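Local atomic coordinates of Two-component system sensor histidine kinase (Bacteroides thetaiotaomicron, PDB entry 3OTT), a protein that probably senses saccharides through its extracellular region and relays the signal by histidine phosphorylation to control transcription. Residues B[30-35]-B[88-93]. Residues are numbered along the deposited sequence; the frame is centred on the assembly and turned at random.
With TBR (hexatantalum dodecabromide), chain D.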
loop_
_atom_site.group_PDB
_atom_site.type_symbol
_atom_site.label_atom_id
_atom_site.label_comp_id
_atom_site.label_asym_id
_atom_site.label_seq_id
_atom_site.Cartn_x
_atom_site.Cartn_y
_atom_site.Cartn_z
ATOM N N ASP B 30 -12.819 -15.562 -7.985
ATOM C CA ASP B 30 -13.085 -15.140 -6.600
ATOM C C ASP B 30 -11.775 -14.922 -5.839
ATOM O O ASP B 30 -10.694 -15.230 -6.361
ATOM C CB ASP B 30 -14.055 -16.084 -5.858
ATOM C CG ASP B 30 -13.585 -17.595 -5.847
ATOM O OD1 ASP B 30 -12.461 -17.902 -5.399
ATOM O OD2 ASP B 30 -14.399 -18.495 -6.173
ATOM N N SER B 31 -11.866 -14.405 -4.608
ATOM C CA SER B 31 -10.666 -13.905 -3.901
ATOM C C SER B 31 -9.809 -15.066 -3.406
ATOM O O SER B 31 -8.778 -14.845 -2.824
ATOM C CB SER B 31 -11.051 -13.019 -2.698
ATOM O OG SER B 31 -12.048 -13.700 -1.929
ATOM N N GLU B 32 -10.278 -16.285 -3.621
ATOM C CA GLU B 32 -9.530 -17.496 -3.218
ATOM C C GLU B 32 -9.079 -18.246 -4.476
ATOM O O GLU B 32 -8.595 -19.338 -4.404
ATOM C CB GLU B 32 -10.375 -18.359 -2.232
ATOM C CG GLU B 32 -10.629 -17.605 -0.874
ATOM C CD GLU B 32 -11.867 -18.073 -0.050
ATOM O OE1 GLU B 32 -11.668 -18.544 1.113
ATOM O OE2 GLU B 32 -13.028 -17.918 -0.536
ATOM N N GLY B 33 -9.208 -17.613 -5.646
ATOM C CA GLY B 33 -8.615 -18.160 -6.887
ATOM C C GLY B 33 -9.434 -19.103 -7.760
ATOM O O GLY B 33 -8.963 -19.506 -8.813
ATOM N N LEU B 34 -10.670 -19.427 -7.411
ATOM C CA LEU B 34 -11.472 -20.287 -8.322
ATOM C C LEU B 34 -12.013 -19.531 -9.547
ATOM O O LEU B 34 -12.576 -18.434 -9.430
ATOM C CB LEU B 34 -12.675 -20.898 -7.580
ATOM C CG LEU B 34 -13.135 -22.385 -7.774
ATOM C CD1 LEU B 34 -14.512 -22.723 -7.061
ATOM C CD2 LEU B 34 -13.368 -22.738 -9.131
ATOM N N ILE B 35 -11.905 -20.132 -10.722
ATOM C CA ILE B 35 -12.485 -19.541 -11.923
ATOM C C ILE B 35 -13.956 -19.894 -12.133
ATOM O O ILE B 35 -14.336 -21.068 -12.075
ATOM C CB ILE B 35 -11.685 -20.011 -13.117
ATOM C CG1 ILE B 35 -10.243 -19.498 -12.970
ATOM C CG2 ILE B 35 -12.347 -19.561 -14.380
ATOM C CD1 ILE B 35 -10.108 -18.046 -13.291
ATOM N N ASN B 88 -24.994 -16.547 -4.647
ATOM C CA ASN B 88 -24.112 -16.567 -3.462
ATOM C C ASN B 88 -23.170 -17.758 -3.565
ATOM O O ASN B 88 -23.574 -18.858 -3.348
ATOM C CB ASN B 88 -24.930 -16.565 -2.147
ATOM C CG ASN B 88 -24.050 -16.506 -0.895
ATOM O OD1 ASN B 88 -22.883 -16.872 -0.934
ATOM N ND2 ASN B 88 -24.627 -16.047 0.234
ATOM N N TYR B 89 -21.915 -17.534 -3.903
ATOM C CA TYR B 89 -21.045 -18.649 -4.165
ATOM C C TYR B 89 -20.516 -19.321 -2.875
ATOM O O TYR B 89 -20.027 -20.469 -2.913
ATOM C CB TYR B 89 -19.914 -18.211 -5.105
ATOM C CG TYR B 89 -18.819 -17.340 -4.474
ATOM C CD1 TYR B 89 -17.790 -17.896 -3.712
ATOM C CD2 TYR B 89 -18.831 -15.955 -4.646
ATOM C CE1 TYR B 89 -16.762 -17.092 -3.176
ATOM C CE2 TYR B 89 -17.813 -15.130 -4.100
ATOM C CZ TYR B 89 -16.818 -15.693 -3.360
ATOM O OH TYR B 89 -15.858 -14.869 -2.859
ATOM N N ARG B 90 -20.630 -18.642 -1.736
ATOM C CA ARG B 90 -20.197 -19.265 -0.486
ATOM C C ARG B 90 -21.316 -20.163 0.014
ATOM O O ARG B 90 -21.074 -21.272 0.458
ATOM C CB ARG B 90 -19.844 -18.255 0.627
ATOM C CG ARG B 90 -18.576 -17.520 0.336
ATOM C CD ARG B 90 -18.281 -16.474 1.417
ATOM N NE ARG B 90 -17.163 -15.663 0.912
ATOM C CZ ARG B 90 -15.884 -15.955 1.101
ATOM N NH1 ARG B 90 -15.553 -17.031 1.845
ATOM N NH2 ARG B 90 -14.947 -15.160 0.591
ATOM N N ALA B 91 -22.536 -19.685 -0.040
ATOM C CA ALA B 91 -23.641 -20.527 0.400
ATOM C C ALA B 91 -24.070 -21.523 -0.694
ATOM O O ALA B 91 -24.706 -22.518 -0.402
ATOM C CB ALA B 91 -24.855 -19.666 0.888
ATOM N N ASP B 92 -23.694 -21.280 -1.954
ATOM C CA ASP B 92 -24.201 -22.086 -3.069
ATOM C C ASP B 92 -25.743 -22.035 -3.230
ATOM O O ASP B 92 -26.375 -23.071 -3.400
ATOM C CB ASP B 92 -23.625 -23.542 -2.999
ATOM C CG ASP B 92 -24.109 -24.425 -4.148
ATOM O OD1 ASP B 92 -24.344 -23.943 -5.284
ATOM O OD2 ASP B 92 -24.323 -25.620 -3.915
ATOM N N ARG B 93 -26.310 -20.818 -3.239
ATOM C CA ARG B 93 -27.723 -20.545 -3.393
ATOM C C ARG B 93 -27.910 -19.273 -4.252
ATOM O O ARG B 93 -27.149 -18.298 -4.059
ATOM C CB ARG B 93 -28.357 -20.208 -2.017
ATOM C CG ARG B 93 -27.991 -21.156 -0.877
ATOM C CD ARG B 93 -28.991 -22.296 -0.567
ATOM N NE ARG B 93 -29.726 -22.858 -1.704
ATOM C CZ ARG B 93 -31.068 -22.909 -1.793
ATOM N NH1 ARG B 93 -31.851 -22.406 -0.832
ATOM N NH2 ARG B 93 -31.648 -23.443 -2.868
HETATM TA TA1 TBR D . -1.911 -14.627 -5.283
HETATM TA TA2 TBR D . -3.110 -16.990 -5.992
HETATM TA TA3 TBR D . -1.014 -16.994 -4.053
HETATM TA TA4 TBR D . -3.691 -17.541 -3.324
HETATM TA TA5 TBR D . -2.477 -15.123 -2.615
HETATM TA TA6 TBR D . -4.468 -15.125 -4.558
HETATM BR BR1 TBR D . -1.890 -15.423 -7.759
HETATM BR BR2 TBR D . 0.622 -15.227 -5.177
HETATM BR BR3 TBR D . -1.265 -12.961 -3.429
HETATM BR BR4 TBR D . -3.771 -12.868 -5.654
HETATM BR BR5 TBR D . -1.003 -18.484 -6.210
HETATM BR BR6 TBR D . -0.168 -16.069 -1.782
HETATM BR BR7 TBR D . -3.632 -16.658 -0.860
HETATM BR BR8 TBR D . -6.147 -16.711 -3.325
HETATM BR BR9 TBR D . -4.336 -19.172 -5.249
HETATM BR BRA TBR D . -1.693 -19.118 -2.673
HETATM BR BRB TBR D . -4.622 -13.668 -2.407
HETATM BR BRC TBR D . -5.339 -16.041 -6.842
HETATM O O HOH W 1 -13.718 -16.127 -2.432
#
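Tyr-89 lays the phenolic end of its ring against Asp-30, whose CB lies 3.7 Å from Tyr-89 OH. The Asp-30 carboxylate is turned nearly parallel to that ring, the planes 16° apart. In Asp-30, chi1 of 56° sets CG between the backbone N and the carbonyl carbon, at the head of a type I turn from Asp-30 to Gly-33. OD1 accepts from Glu-32 N at 3.2 Å on its anti side, an Asx turn, and from Leu-34 N, which comes from above the carboxylate plane; OD2 is hydrogen-bonded to Trp-36 NE1 and salt-bridged to Arg-660. Residues 30-35 and 88-93 contain hairpin turns of two consecutive four-stranded blades of the extracellular beta-propeller, and the first also borders the hexatantalum dodecabromide cluster. An alanine at Asp-30 would probably leave the Glu-32 and Leu-34 amides, Trp-36 NE1 and Arg-660 without their carboxylate partner. One water joins the blades, reaching Tyr-89 OH and donating to Ser-31 OG, also hydrogen-bonded to Asn-73 OD1, and, at 2.7 Å, to Glu-32 OE2. The extended Arg-90 chain crosses Glu-32 at about a right angle, and NH2 meets OE2 in a long salt bridge of 3.5 Å. Both ends have further partners: Tyr-661 OH at OE2, and the Asn-73 carbonyl at Arg-90 NE.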